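Local atomic coordinates of putative lipoprotein YerB (Bacillus subtilis, PDB entry 2PSB), a protein that is of unknown function but is a putative membrane-anchored lipoprotein that interacts with PcrA. Residues A[16-21]-A[68-73]; A[30-35]-A[163-168]; A[234-239]-A[249-254]. All blocks are in the same frame, centred on the assembly; numbering follows the deposited sequence.

Interaction 1: A[16-21]-A[68-73]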
ATOM      1  N   ALA A  16       4.829   8.915 -15.403  1.00 40.45           N
ATOM      2  CA  ALA A  16       3.722   8.619 -14.502  1.00 37.29           C
ATOM      3  C   ALA A  16       4.017   9.270 -13.149  1.00 35.11           C
ATOM      4  O   ALA A  16       5.142   9.212 -12.651  1.00 33.16           O
ATOM      5  CB  ALA A  16       3.552   7.120 -14.350  1.00 38.81           C
ATOM      6  N   PRO A  17       3.001   9.902 -12.543  1.00 31.97           N
ATOM      7  CA  PRO A  17       3.078  10.595 -11.252  1.00 30.97           C
ATOM      8  C   PRO A  17       3.629   9.769 -10.093  1.00 30.44           C
ATOM      9  O   PRO A  17       4.486  10.219  -9.341  1.00 25.40           O
ATOM     10  CB  PRO A  17       1.624  11.001 -10.980  1.00 30.50           C
ATOM     11  CG  PRO A  17       0.964  10.944 -12.319  1.00 29.78           C
ATOM     12  CD  PRO A  17       1.603   9.782 -12.980  1.00 30.83           C
ATOM     13  N   LEU A  18       3.124   8.553  -9.957  1.00 31.65           N
ATOM     14  CA  LEU A  18       3.513   7.704  -8.846  1.00 32.49           C
ATOM     15  C   LEU A  18       4.647   6.723  -9.082  1.00 32.46           C
ATOM     16  O   LEU A  18       5.033   5.992  -8.169  1.00 32.91           O
ATOM     17  CB  LEU A  18       2.268   6.977  -8.340  1.00 32.86           C
ATOM     18  CG  LEU A  18       1.106   7.952  -8.069  1.00 34.27           C
ATOM     19  CD1 LEU A  18      -0.006   7.231  -7.333  1.00 36.51           C
ATOM     20  CD2 LEU A  18       1.601   9.155  -7.247  1.00 32.33           C
ATOM     21  N   THR A  19       5.205   6.725 -10.286  1.00 33.88           N
ATOM     22  CA  THR A  19       6.296   5.813 -10.595  1.00 35.48           C
ATOM     23  C   THR A  19       7.508   6.520 -11.199  1.00 35.91           C
ATOM     24  O   THR A  19       8.646   6.063 -11.053  1.00 36.44           O
ATOM     25  CB  THR A  19       5.828   4.725 -11.561  1.00 35.63           C
ATOM     26  OG1 THR A  19       6.788   3.669 -11.583  1.00 41.35           O
ATOM     27  CG2 THR A  19       5.691   5.293 -12.954  1.00 35.18           C
ATOM     28  N   GLY A  20       7.263   7.631 -11.885  1.00 35.01           N
ATOM     29  CA  GLY A  20       8.358   8.362 -12.491  1.00 36.81           C
ATOM     30  C   GLY A  20       8.800   7.767 -13.814  1.00 37.39           C
ATOM     31  O   GLY A  20       9.727   8.273 -14.447  1.00 38.65           O
ATOM     32  N   LEU A  21       8.147   6.680 -14.219  1.00 38.07           N
ATOM     33  CA  LEU A  21       8.443   6.010 -15.479  1.00 39.22           C
ATOM     34  C   LEU A  21       7.585   6.629 -16.573  1.00 41.66           C
ATOM     35  O   LEU A  21       6.477   7.101 -16.313  1.00 40.48           O
ATOM     36  CB  LEU A  21       8.134   4.512 -15.377  1.00 38.08           C
ATOM     37  CG  LEU A  21       9.180   3.515 -14.857  1.00 37.41           C
ATOM     38  CD1 LEU A  21      10.279   4.194 -14.086  1.00 34.83           C
ATOM     39  CD2 LEU A  21       8.471   2.488 -13.991  1.00 38.31           C
ATOM     40  N   LEU A  68      -2.473  -1.309   1.388  1.00 24.72           N
ATOM     41  CA  LEU A  68      -3.230  -0.290   0.672  1.00 21.24           C
ATOM     42  C   LEU A  68      -2.406  -0.285  -0.611  1.00 21.29           C
ATOM     43  O   LEU A  68      -1.247   0.120  -0.599  1.00 20.59           O
ATOM     44  CB  LEU A  68      -3.170   1.092   1.322  1.00 19.23           C
ATOM     45  CG  LEU A  68      -3.979   2.125   0.512  1.00 16.38           C
ATOM     46  CD1 LEU A  68      -5.490   1.780   0.565  1.00 15.59           C
ATOM     47  CD2 LEU A  68      -3.737   3.518   1.042  1.00 13.36           C
ATOM     48  N   ALA A  69      -2.983  -0.805  -1.688  1.00 18.85           N
ATOM     49  CA  ALA A  69      -2.306  -0.854  -2.977  1.00 21.42           C
ATOM     50  C   ALA A  69      -2.858   0.262  -3.848  1.00 21.64           C
ATOM     51  O   ALA A  69      -4.042   0.272  -4.205  1.00 22.26           O
ATOM     52  CB  ALA A  69      -2.521  -2.209  -3.645  1.00 18.54           C
ATOM     53  N   ILE A  70      -1.984   1.206  -4.182  1.00 20.33           N
ATOM     54  CA  ILE A  70      -2.370   2.354  -4.980  1.00 19.27           C
ATOM     55  C   ILE A  70      -1.955   2.176  -6.431  1.00 20.18           C
ATOM     56  O   ILE A  70      -0.763   2.085  -6.747  1.00 20.01           O
ATOM     57  CB  ILE A  70      -1.737   3.639  -4.389  1.00 20.27           C
ATOM     58  CG1 ILE A  70      -2.135   3.753  -2.911  1.00 19.78           C
ATOM     59  CG2 ILE A  70      -2.153   4.871  -5.194  1.00 16.49           C
ATOM     60  CD1 ILE A  70      -1.694   5.041  -2.261  1.00 19.10           C
ATOM     61  N   PHE A  71      -2.967   2.110  -7.298  1.00 21.97           N
ATOM     62  CA  PHE A  71      -2.789   1.942  -8.739  1.00 19.71           C
ATOM     63  C   PHE A  71      -3.054   3.260  -9.454  1.00 20.44           C
ATOM     64  O   PHE A  71      -3.955   4.014  -9.076  1.00 25.79           O
ATOM     65  CB  PHE A  71      -3.764   0.904  -9.299  1.00 19.42           C
ATOM     66  CG  PHE A  71      -3.755  -0.408  -8.578  1.00 20.13           C
ATOM     67  CD1 PHE A  71      -4.446  -0.562  -7.379  1.00 22.47           C
ATOM     68  CD2 PHE A  71      -3.064  -1.494  -9.100  1.00 22.56           C
ATOM     69  CE1 PHE A  71      -4.454  -1.777  -6.723  1.00 18.33           C
ATOM     70  CE2 PHE A  71      -3.066  -2.714  -8.455  1.00 19.01           C
ATOM     71  CZ  PHE A  71      -3.757  -2.861  -7.264  1.00 21.97           C
ATOM     72  N   GLN A  72      -2.269   3.527 -10.491  1.00 22.49           N
ATOM     73  CA  GLN A  72      -2.418   4.739 -11.286  1.00 23.42           C
ATOM     74  C   GLN A  72      -1.821   4.516 -12.669  1.00 25.91           C
ATOM     75  O   GLN A  72      -2.522   4.650 -13.667  1.00 27.76           O
ATOM     76  CB  GLN A  72      -1.729   5.918 -10.600  1.00 25.14           C
ATOM     77  CG  GLN A  72      -2.062   7.288 -11.177  1.00 26.37           C
ATOM     78  CD  GLN A  72      -1.524   7.503 -12.585  1.00 32.51           C
ATOM     79  OE1 GLN A  72      -0.363   7.208 -12.875  1.00 33.39           O
ATOM     80  NE2 GLN A  72      -2.362   8.043 -13.460  1.00 31.50           N
ATOM     81  N   SER A  73      -0.536   4.161 -12.728  1.00 26.76           N
ATOM     82  CA  SER A  73       0.134   3.939 -14.017  1.00 28.35           C
ATOM     83  C   SER A  73      -0.234   2.600 -14.629  1.00 30.13           C
ATOM     84  O   SER A  73      -0.009   2.371 -15.817  1.00 30.76           O
ATOM     85  CB  SER A  73       1.652   3.975 -13.864  1.00 25.57           C
ATOM     86  OG  SER A  73       2.117   2.702 -13.449  1.00 21.07           O
TER
HETATM   87  O   HOH W   1       1.788   6.506 -11.635  1.00 26.29           O
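Gln-72 OE1 receives a 2.6 Å hydrogen bond from a water that in turn accepts from the backbone N of Leu-18 at 3.0 Å, so one solvent molecule joins the two segments where no direct hydrogen bond does. The same oxygen lies 3.2 Å from Pro-17 CD, with the glutamine chain crossing the proline ring at about a right angle. With CG anti to the backbone N (chi1 -168°) and the chain bent at chi2, the amide of Gln-72 comes to lie against that ring. The other end of the amide, NE2, is hydrogen-bonded to Val-27 O, which fixes the rotation of the group. The contact thus seats the loop 16-21 against the end of strand 65-71, in the N-terminal DUF3048 region. That loop is folded on itself, since Gly-20 N donates to Ala-16 O. Toward the strand, Leu-18 crosses Ile-70 at about a right angle, CD1 meeting CG2 at 3.8 Å; the same methyl reaches CB of Gln-72 at 3.9 Å. Leu-18 also touches Phe-96 and Ile-54. At the other side of the water, Ala-16 CB packs on Ser-73 CB at 3.7 Å, while Ser-73 OG is hydrogen-bonded to Asp-53 OD1.

Interaction 2: A[30-35]-A[163-168]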
ATOM      1  N   ARG A  30      -5.634   9.410 -15.528  1.00 37.57           N
ATOM      2  CA  ARG A  30      -6.291   8.324 -14.820  1.00 36.75           C
ATOM      3  C   ARG A  30      -6.194   8.525 -13.309  1.00 35.79           C
ATOM      4  O   ARG A  30      -5.103   8.529 -12.735  1.00 36.60           O
ATOM      5  CB  ARG A  30      -5.683   6.982 -15.207  1.00 36.66           C
ATOM      6  CG  ARG A  30      -6.495   5.804 -14.720  1.00 37.48           C
ATOM      7  CD  ARG A  30      -6.160   4.559 -15.524  1.00 38.18           C
ATOM      8  NE  ARG A  30      -4.736   4.271 -15.466  1.00 38.26           N
ATOM      9  CZ  ARG A  30      -4.122   3.402 -16.256  1.00 39.56           C
ATOM     10  NH1 ARG A  30      -4.815   2.730 -17.172  1.00 40.49           N
ATOM     11  NH2 ARG A  30      -2.815   3.212 -16.138  1.00 37.89           N
ATOM     12  N   ARG A  31      -7.345   8.713 -12.676  1.00 33.53           N
ATOM     13  CA  ARG A  31      -7.407   8.919 -11.238  1.00 32.12           C
ATOM     14  C   ARG A  31      -6.896   7.700 -10.474  1.00 31.12           C
ATOM     15  O   ARG A  31      -7.193   6.562 -10.831  1.00 29.88           O
ATOM     16  CB  ARG A  31      -8.847   9.206 -10.820  1.00 30.50           C
ATOM     17  CG  ARG A  31      -8.993   9.555  -9.369  1.00 30.25           C
ATOM     18  CD  ARG A  31     -10.405   9.945  -9.047  1.00 31.07           C
ATOM     19  NE  ARG A  31     -10.547  10.325  -7.644  1.00 32.50           N
ATOM     20  CZ  ARG A  31     -11.704  10.603  -7.065  1.00 34.36           C
ATOM     21  NH1 ARG A  31     -12.820  10.541  -7.771  1.00 31.10           N
ATOM     22  NH2 ARG A  31     -11.744  10.944  -5.784  1.00 33.68           N
ATOM     23  N   PRO A  32      -6.110   7.929  -9.408  1.00 31.44           N
ATOM     24  CA  PRO A  32      -5.579   6.824  -8.609  1.00 30.35           C
ATOM     25  C   PRO A  32      -6.698   6.012  -7.960  1.00 28.94           C
ATOM     26  O   PRO A  32      -7.737   6.560  -7.575  1.00 28.44           O
ATOM     27  CB  PRO A  32      -4.722   7.538  -7.559  1.00 30.09           C
ATOM     28  CG  PRO A  32      -4.260   8.767  -8.278  1.00 31.76           C
ATOM     29  CD  PRO A  32      -5.533   9.212  -8.968  1.00 30.44           C
ATOM     30  N   VAL A  33      -6.480   4.703  -7.863  1.00 27.88           N
ATOM     31  CA  VAL A  33      -7.416   3.785  -7.219  1.00 27.26           C
ATOM     32  C   VAL A  33      -6.625   3.114  -6.088  1.00 26.74           C
ATOM     33  O   VAL A  33      -5.617   2.450  -6.336  1.00 27.14           O
ATOM     34  CB  VAL A  33      -7.944   2.709  -8.220  1.00 26.25           C
ATOM     35  CG1 VAL A  33      -8.841   1.704  -7.500  1.00 25.40           C
ATOM     36  CG2 VAL A  33      -8.748   3.387  -9.338  1.00 27.71           C
ATOM     37  N   ALA A  34      -7.073   3.326  -4.853  1.00 27.02           N
ATOM     38  CA  ALA A  34      -6.432   2.762  -3.659  1.00 26.23           C
ATOM     39  C   ALA A  34      -7.283   1.631  -3.084  1.00 27.25           C
ATOM     40  O   ALA A  34      -8.379   1.863  -2.584  1.00 27.58           O
ATOM     41  CB  ALA A  34      -6.238   3.850  -2.594  1.00 23.25           C
ATOM     42  N   VAL A  35      -6.763   0.409  -3.136  1.00 27.16           N
ATOM     43  CA  VAL A  35      -7.493  -0.748  -2.640  1.00 24.20           C
ATOM     44  C   VAL A  35      -6.923  -1.317  -1.340  1.00 27.30           C
ATOM     45  O   VAL A  35      -5.713  -1.536  -1.211  1.00 29.27           O
ATOM     46  CB  VAL A  35      -7.503  -1.891  -3.688  1.00 21.69           C
ATOM     47  CG1 VAL A  35      -8.453  -2.979  -3.253  1.00 20.71           C
ATOM     48  CG2 VAL A  35      -7.856  -1.360  -5.066  1.00 15.11           C
ATOM     49  N   GLN A 163      -8.439  12.603 -13.455  1.00 42.66           N
ATOM     50  CA  GLN A 163      -7.935  13.763 -12.742  1.00 43.23           C
ATOM     51  C   GLN A 163      -6.426  13.644 -12.752  1.00 43.15           C
ATOM     52  O   GLN A 163      -5.882  12.552 -12.907  1.00 43.17           O
ATOM     53  CB  GLN A 163      -8.447  13.816 -11.297  1.00 42.77           C
ATOM     54  CG  GLN A 163      -7.934  12.727 -10.386  1.00 45.03           C
ATOM     55  CD  GLN A 163      -8.168  13.046  -8.915  1.00 47.81           C
ATOM     56  OE1 GLN A 163      -9.271  13.450  -8.519  1.00 46.60           O
ATOM     57  NE2 GLN A 163      -7.131  12.852  -8.093  1.00 46.73           N
ATOM     58  N   GLU A 164      -5.750  14.773 -12.622  1.00 43.74           N
ATOM     59  CA  GLU A 164      -4.302  14.765 -12.603  1.00 45.99           C
ATOM     60  C   GLU A 164      -3.876  14.806 -11.144  1.00 44.53           C
ATOM     61  O   GLU A 164      -4.474  15.521 -10.339  1.00 45.37           O
ATOM     62  CB  GLU A 164      -3.760  15.979 -13.359  1.00 48.74           C
ATOM     63  CG  GLU A 164      -4.188  16.017 -14.820  1.00 54.72           C
ATOM     64  CD  GLU A 164      -3.938  17.364 -15.481  1.00 57.94           C
ATOM     65  OE1 GLU A 164      -2.763  17.782 -15.572  1.00 59.78           O
ATOM     66  OE2 GLU A 164      -4.925  18.005 -15.908  1.00 58.62           O
ATOM     67  N   THR A 165      -2.858  14.029 -10.800  1.00 42.26           N
ATOM     68  CA  THR A 165      -2.378  14.006  -9.430  1.00 40.75           C
ATOM     69  C   THR A 165      -0.939  14.519  -9.394  1.00 39.21           C
ATOM     70  O   THR A 165      -0.150  14.254 -10.309  1.00 36.65           O
ATOM     71  CB  THR A 165      -2.491  12.572  -8.818  1.00 39.95           C
ATOM     72  OG1 THR A 165      -1.193  12.003  -8.650  1.00 41.98           O
ATOM     73  CG2 THR A 165      -3.315  11.667  -9.727  1.00 39.88           C
ATOM     74  N   ASN A 166      -0.609  15.291  -8.358  1.00 38.90           N
ATOM     75  CA  ASN A 166       0.740  15.830  -8.236  1.00 38.67           C
ATOM     76  C   ASN A 166       1.711  14.667  -8.067  1.00 36.97           C
ATOM     77  O   ASN A 166       1.563  13.842  -7.158  1.00 36.74           O
ATOM     78  CB  ASN A 166       0.842  16.788  -7.046  1.00 41.25           C
ATOM     79  CG  ASN A 166       2.098  17.650  -7.101  1.00 44.76           C
ATOM     80  OD1 ASN A 166       2.324  18.367  -8.080  1.00 48.61           O
ATOM     81  ND2 ASN A 166       2.924  17.580  -6.057  1.00 45.56           N
ATOM     82  N   PRO A 167       2.713  14.580  -8.951  1.00 35.19           N
ATOM     83  CA  PRO A 167       3.716  13.510  -8.918  1.00 33.54           C
ATOM     84  C   PRO A 167       4.615  13.498  -7.696  1.00 33.91           C
ATOM     85  O   PRO A 167       4.758  14.500  -6.996  1.00 34.44           O
ATOM     86  CB  PRO A 167       4.515  13.751 -10.194  1.00 32.90           C
ATOM     87  CG  PRO A 167       4.463  15.233 -10.337  1.00 33.68           C
ATOM     88  CD  PRO A 167       3.010  15.540 -10.029  1.00 33.45           C
ATOM     89  N   LEU A 168       5.213  12.341  -7.442  1.00 32.74           N
ATOM     90  CA  LEU A 168       6.147  12.199  -6.348  1.00 32.95           C
ATOM     91  C   LEU A 168       7.475  12.755  -6.847  1.00 31.59           C
ATOM     92  O   LEU A 168       7.586  13.180  -7.998  1.00 30.91           O
ATOM     93  CB  LEU A 168       6.304  10.725  -5.961  1.00 32.31           C
ATOM     94  CG  LEU A 168       5.258  10.139  -5.008  1.00 30.37           C
ATOM     95  CD1 LEU A 168       3.873  10.673  -5.324  1.00 32.55           C
ATOM     96  CD2 LEU A 168       5.301   8.624  -5.121  1.00 32.07           C
TER
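Arg-31 and Gln-163 bring their CA atoms to 5.1 Å, the closest CA pair across two segments that share no clear hydrogen bond, 163-168 being irregular and 30-35 entering a strand only at Val-33. The side chains of this pair cross obliquely. Arg-31 is extended from CG to NE, and its CG lies 3.5 Å from Gln-163 CG, which chi1 (67°) places between the backbone N and the carbonyl carbon. Beyond that, the guanidinium and amide planes are only 12° apart; one end of the amide lies over a guanidinium face, near NE, and the rest beside the arginine's CG and CD. The guanidinium is held from elsewhere: NH2 forms a salt bridge with Asp-119, NE bonds to Asp-97 O and NH1 to Lys-160 O. An alanine in place of Gln-163 would probably open a gap alongside the aliphatic part of Arg-31 and take away the amide end over its guanidinium. Next to it, Pro-32 and Thr-165 meet tip to tip, CG2 of Thr-165 standing 3.4 Å from Pro-32 CG, a tight carbon contact. The contact lies at the start of strand 33-37, which runs between strands 65-71 and 99-102, while Thr-165 also touches Arg-276 of strand 276-281.

Interaction 3: A[234-239]-A[249-254]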
ATOM      1  N   VAL A 234       8.669   3.340   7.678  1.00 32.33           N
ATOM      2  CA  VAL A 234       8.235   4.501   8.442  1.00 32.74           C
ATOM      3  C   VAL A 234       7.836   4.183   9.885  1.00 34.81           C
ATOM      4  O   VAL A 234       7.070   3.256  10.133  1.00 33.77           O
ATOM      5  CB  VAL A 234       7.062   5.192   7.698  1.00 33.09           C
ATOM      6  CG1 VAL A 234       6.404   6.242   8.568  1.00 33.47           C
ATOM      7  CG2 VAL A 234       7.587   5.838   6.417  1.00 33.77           C
ATOM      8  N   GLU A 235       8.368   4.958  10.832  1.00 36.33           N
ATOM      9  CA  GLU A 235       8.062   4.768  12.249  1.00 35.83           C
ATOM     10  C   GLU A 235       6.991   5.743  12.685  1.00 36.66           C
ATOM     11  O   GLU A 235       7.220   6.945  12.743  1.00 37.38           O
ATOM     12  CB  GLU A 235       9.301   4.981  13.119  1.00 36.05           C
ATOM     13  CG  GLU A 235       9.057   4.663  14.597  1.00 36.43           C
ATOM     14  CD  GLU A 235      10.319   4.735  15.443  1.00 38.48           C
ATOM     15  OE1 GLU A 235      10.825   5.854  15.689  1.00 38.75           O
ATOM     16  OE2 GLU A 235      10.816   3.665  15.859  1.00 33.97           O
ATOM     17  N   ALA A 236       5.823   5.213  13.015  1.00 38.41           N
ATOM     18  CA  ALA A 236       4.695   6.038  13.421  1.00 38.86           C
ATOM     19  C   ALA A 236       4.093   5.540  14.728  1.00 39.68           C
ATOM     20  O   ALA A 236       4.023   4.335  14.966  1.00 39.07           O
ATOM     21  CB  ALA A 236       3.641   6.027  12.320  1.00 35.76           C
ATOM     22  N   SER A 237       3.645   6.477  15.562  1.00 40.19           N
ATOM     23  CA  SER A 237       3.055   6.133  16.847  1.00 42.25           C
ATOM     24  C   SER A 237       1.735   5.402  16.709  1.00 43.88           C
ATOM     25  O   SER A 237       0.791   5.904  16.094  1.00 45.58           O
ATOM     26  CB  SER A 237       2.824   7.385  17.687  1.00 40.89           C
ATOM     27  OG  SER A 237       4.021   8.112  17.852  1.00 44.44           O
ATOM     28  N   HIS A 238       1.686   4.205  17.281  1.00 43.76           N
ATOM     29  CA  HIS A 238       0.484   3.394  17.282  1.00 45.26           C
ATOM     30  C   HIS A 238      -0.117   3.631  18.663  1.00 48.23           C
ATOM     31  O   HIS A 238       0.588   3.539  19.671  1.00 47.11           O
ATOM     32  CB  HIS A 238       0.839   1.916  17.091  1.00 42.70           C
ATOM     33  CG  HIS A 238       1.300   1.580  15.708  1.00 43.56           C
ATOM     34  ND1 HIS A 238       2.249   2.322  15.034  1.00 40.49           N
ATOM     35  CD2 HIS A 238       0.939   0.582  14.864  1.00 42.85           C
ATOM     36  CE1 HIS A 238       2.448   1.801  13.839  1.00 41.54           C
ATOM     37  NE2 HIS A 238       1.664   0.744  13.708  1.00 42.58           N
ATOM     38  N   HIS A 239      -1.406   3.957  18.707  1.00 50.35           N
ATOM     39  CA  HIS A 239      -2.090   4.228  19.968  1.00 52.87           C
ATOM     40  C   HIS A 239      -3.467   3.577  19.988  1.00 54.46           C
ATOM     41  O   HIS A 239      -4.120   3.470  18.954  1.00 55.08           O
ATOM     42  CB  HIS A 239      -2.261   5.736  20.152  1.00 54.15           C
ATOM     43  CG  HIS A 239      -0.976   6.473  20.368  1.00 57.43           C
ATOM     44  ND1 HIS A 239      -0.754   7.738  19.868  1.00 58.19           N
ATOM     45  CD2 HIS A 239       0.144   6.138  21.054  1.00 59.02           C
ATOM     46  CE1 HIS A 239       0.447   8.150  20.235  1.00 60.47           C
ATOM     47  NE2 HIS A 239       1.012   7.198  20.955  1.00 60.65           N
ATOM     48  N   ILE A 249      -2.892   5.179  14.104  1.00 45.82           N
ATOM     49  CA  ILE A 249      -1.496   5.440  13.798  1.00 42.31           C
ATOM     50  C   ILE A 249      -1.318   6.914  13.458  1.00 42.90           C
ATOM     51  O   ILE A 249      -1.853   7.408  12.464  1.00 42.03           O
ATOM     52  CB  ILE A 249      -1.011   4.571  12.610  1.00 41.37           C
ATOM     53  CG1 ILE A 249      -1.135   3.091  12.973  1.00 40.88           C
ATOM     54  CG2 ILE A 249       0.429   4.903  12.275  1.00 39.71           C
ATOM     55  CD1 ILE A 249      -0.702   2.139  11.873  1.00 39.34           C
ATOM     56  N   ASP A 250      -0.573   7.620  14.304  1.00 42.73           N
ATOM     57  CA  ASP A 250      -0.328   9.032  14.091  1.00 42.14           C
ATOM     58  C   ASP A 250       0.573   9.213  12.877  1.00 43.15           C
ATOM     59  O   ASP A 250       1.777   8.970  12.942  1.00 43.25           O
ATOM     60  CB  ASP A 250       0.330   9.644  15.330  1.00 44.30           C
ATOM     61  CG  ASP A 250       0.545  11.137  15.195  1.00 46.04           C
ATOM     62  OD1 ASP A 250       0.997  11.761  16.180  1.00 47.01           O
ATOM     63  OD2 ASP A 250       0.266  11.691  14.107  1.00 44.11           O
ATOM     64  N   LEU A 251      -0.031   9.634  11.770  1.00 43.07           N
ATOM     65  CA  LEU A 251       0.687   9.856  10.521  1.00 43.51           C
ATOM     66  C   LEU A 251       0.872  11.335  10.240  1.00 44.10           C
ATOM     67  O   LEU A 251       1.072  11.725   9.093  1.00 43.70           O
ATOM     68  CB  LEU A 251      -0.084   9.236   9.357  1.00 43.53           C
ATOM     69  CG  LEU A 251      -0.157   7.715   9.307  1.00 41.89           C
ATOM     70  CD1 LEU A 251      -1.046   7.286   8.147  1.00 41.78           C
ATOM     71  CD2 LEU A 251       1.246   7.154   9.166  1.00 40.32           C
ATOM     72  N   GLU A 252       0.821  12.157  11.279  1.00 45.36           N
ATOM     73  CA  GLU A 252       0.957  13.594  11.092  1.00 46.78           C
ATOM     74  C   GLU A 252       2.111  14.206  11.884  1.00 46.17           C
ATOM     75  O   GLU A 252       2.721  15.183  11.453  1.00 46.28           O
ATOM     76  CB  GLU A 252      -0.363  14.268  11.472  1.00 49.38           C
ATOM     77  CG  GLU A 252      -0.595  15.619  10.831  1.00 52.81           C
ATOM     78  CD  GLU A 252      -2.035  16.071  10.979  1.00 55.09           C
ATOM     79  OE1 GLU A 252      -2.395  17.133  10.424  1.00 54.74           O
ATOM     80  OE2 GLU A 252      -2.810  15.356  11.653  1.00 56.28           O
ATOM     81  N   SER A 253       2.418  13.614  13.034  1.00 47.14           N
ATOM     82  CA  SER A 253       3.488  14.104  13.900  1.00 46.65           C
ATOM     83  C   SER A 253       4.889  13.999  13.304  1.00 45.74           C
ATOM     84  O   SER A 253       5.831  14.600  13.826  1.00 45.27           O
ATOM     85  CB  SER A 253       3.455  13.354  15.237  1.00 48.78           C
ATOM     86  OG  SER A 253       4.493  13.790  16.106  1.00 52.60           O
ATOM     87  N   GLY A 254       5.030  13.246  12.214  1.00 43.96           N
ATOM     88  CA  GLY A 254       6.338  13.087  11.601  1.00 42.51           C
ATOM     89  C   GLY A 254       7.167  12.147  12.457  1.00 42.46           C
ATOM     90  O   GLY A 254       6.719  11.707  13.511  1.00 42.28           O
TER
HETATM   91  O   HOH W   2       3.480  11.064  17.819  1.00 46.92           O
HETATM   92  O   HOH W   3       3.653   9.097  14.865  1.00 55.98           O
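Ser-237 O accepts the direct backbone hydrogen bond of this contact, from Asp-250 N at 2.8 Å. The same oxygen is approached by Ile-249 CA at 3.3 Å in a CA-H...O contact. His-238 and Ile-249 form an antiparallel non-hydrogen-bonded pair of the hairpin made by strands 230-240 and 247-250. Two waters extend the polar link: one accepts from Ser-237 N and donates to Asp-250 O, and another joins Ser-237 OG to Asp-250 OD1.

Within the segments, Asp-250 OD2 takes two backbone donors from the same face of the carboxylate, Glu-252 N at 2.9 Å and Ser-253 N at 3.1 Å; the first bond makes an Asx turn, which the second extends to an Asx motif. His-238 ND1 donates to Ala-236 O at 2.7 Å, the acceptor lying 2° out of the ring plane.

The apolar part combines a CH-pi contact with methyl packing. Ile-249 CG1 stands 3.7 Å above the centre of the His-238 ring, 9° off its normal, the two side chains lying side by side and pointing the same way. Ala-236 CB meets Ile-249 CG2 tightly, at 3.4 Å, and Tyr-88 of helix 87-94 touches Ile-249. Donation from ND1 to the carbonyl implies a proton on that nitrogen, and this bond would restrict the imidazole's rotation while Ile-249 packs on its face.

In the fold
Interactions 1 and 2 are neighbours, their centres 7 Å apart, and strands 65-71 and 33-37 join them side by side: Phe-71 N lies 2.8 Å from Val-33 O and Ala-69 N 2.9 Å from Val-35 O, both probable hydrogen bonds. The two loops meet as well, Leu-18 CD2 packing on Leu-168 CD1 at 3.3 Å. Along the chain the segments of these two contacts alternate. Interaction 3 stands apart, its centre about 23 Å from each of the others, with nearest atoms about 8 Å from interaction 1 and about 12 Å from interaction 2. It belongs to the C-terminal DUF3048 range, whereas interaction 1 lies in the N-terminal one.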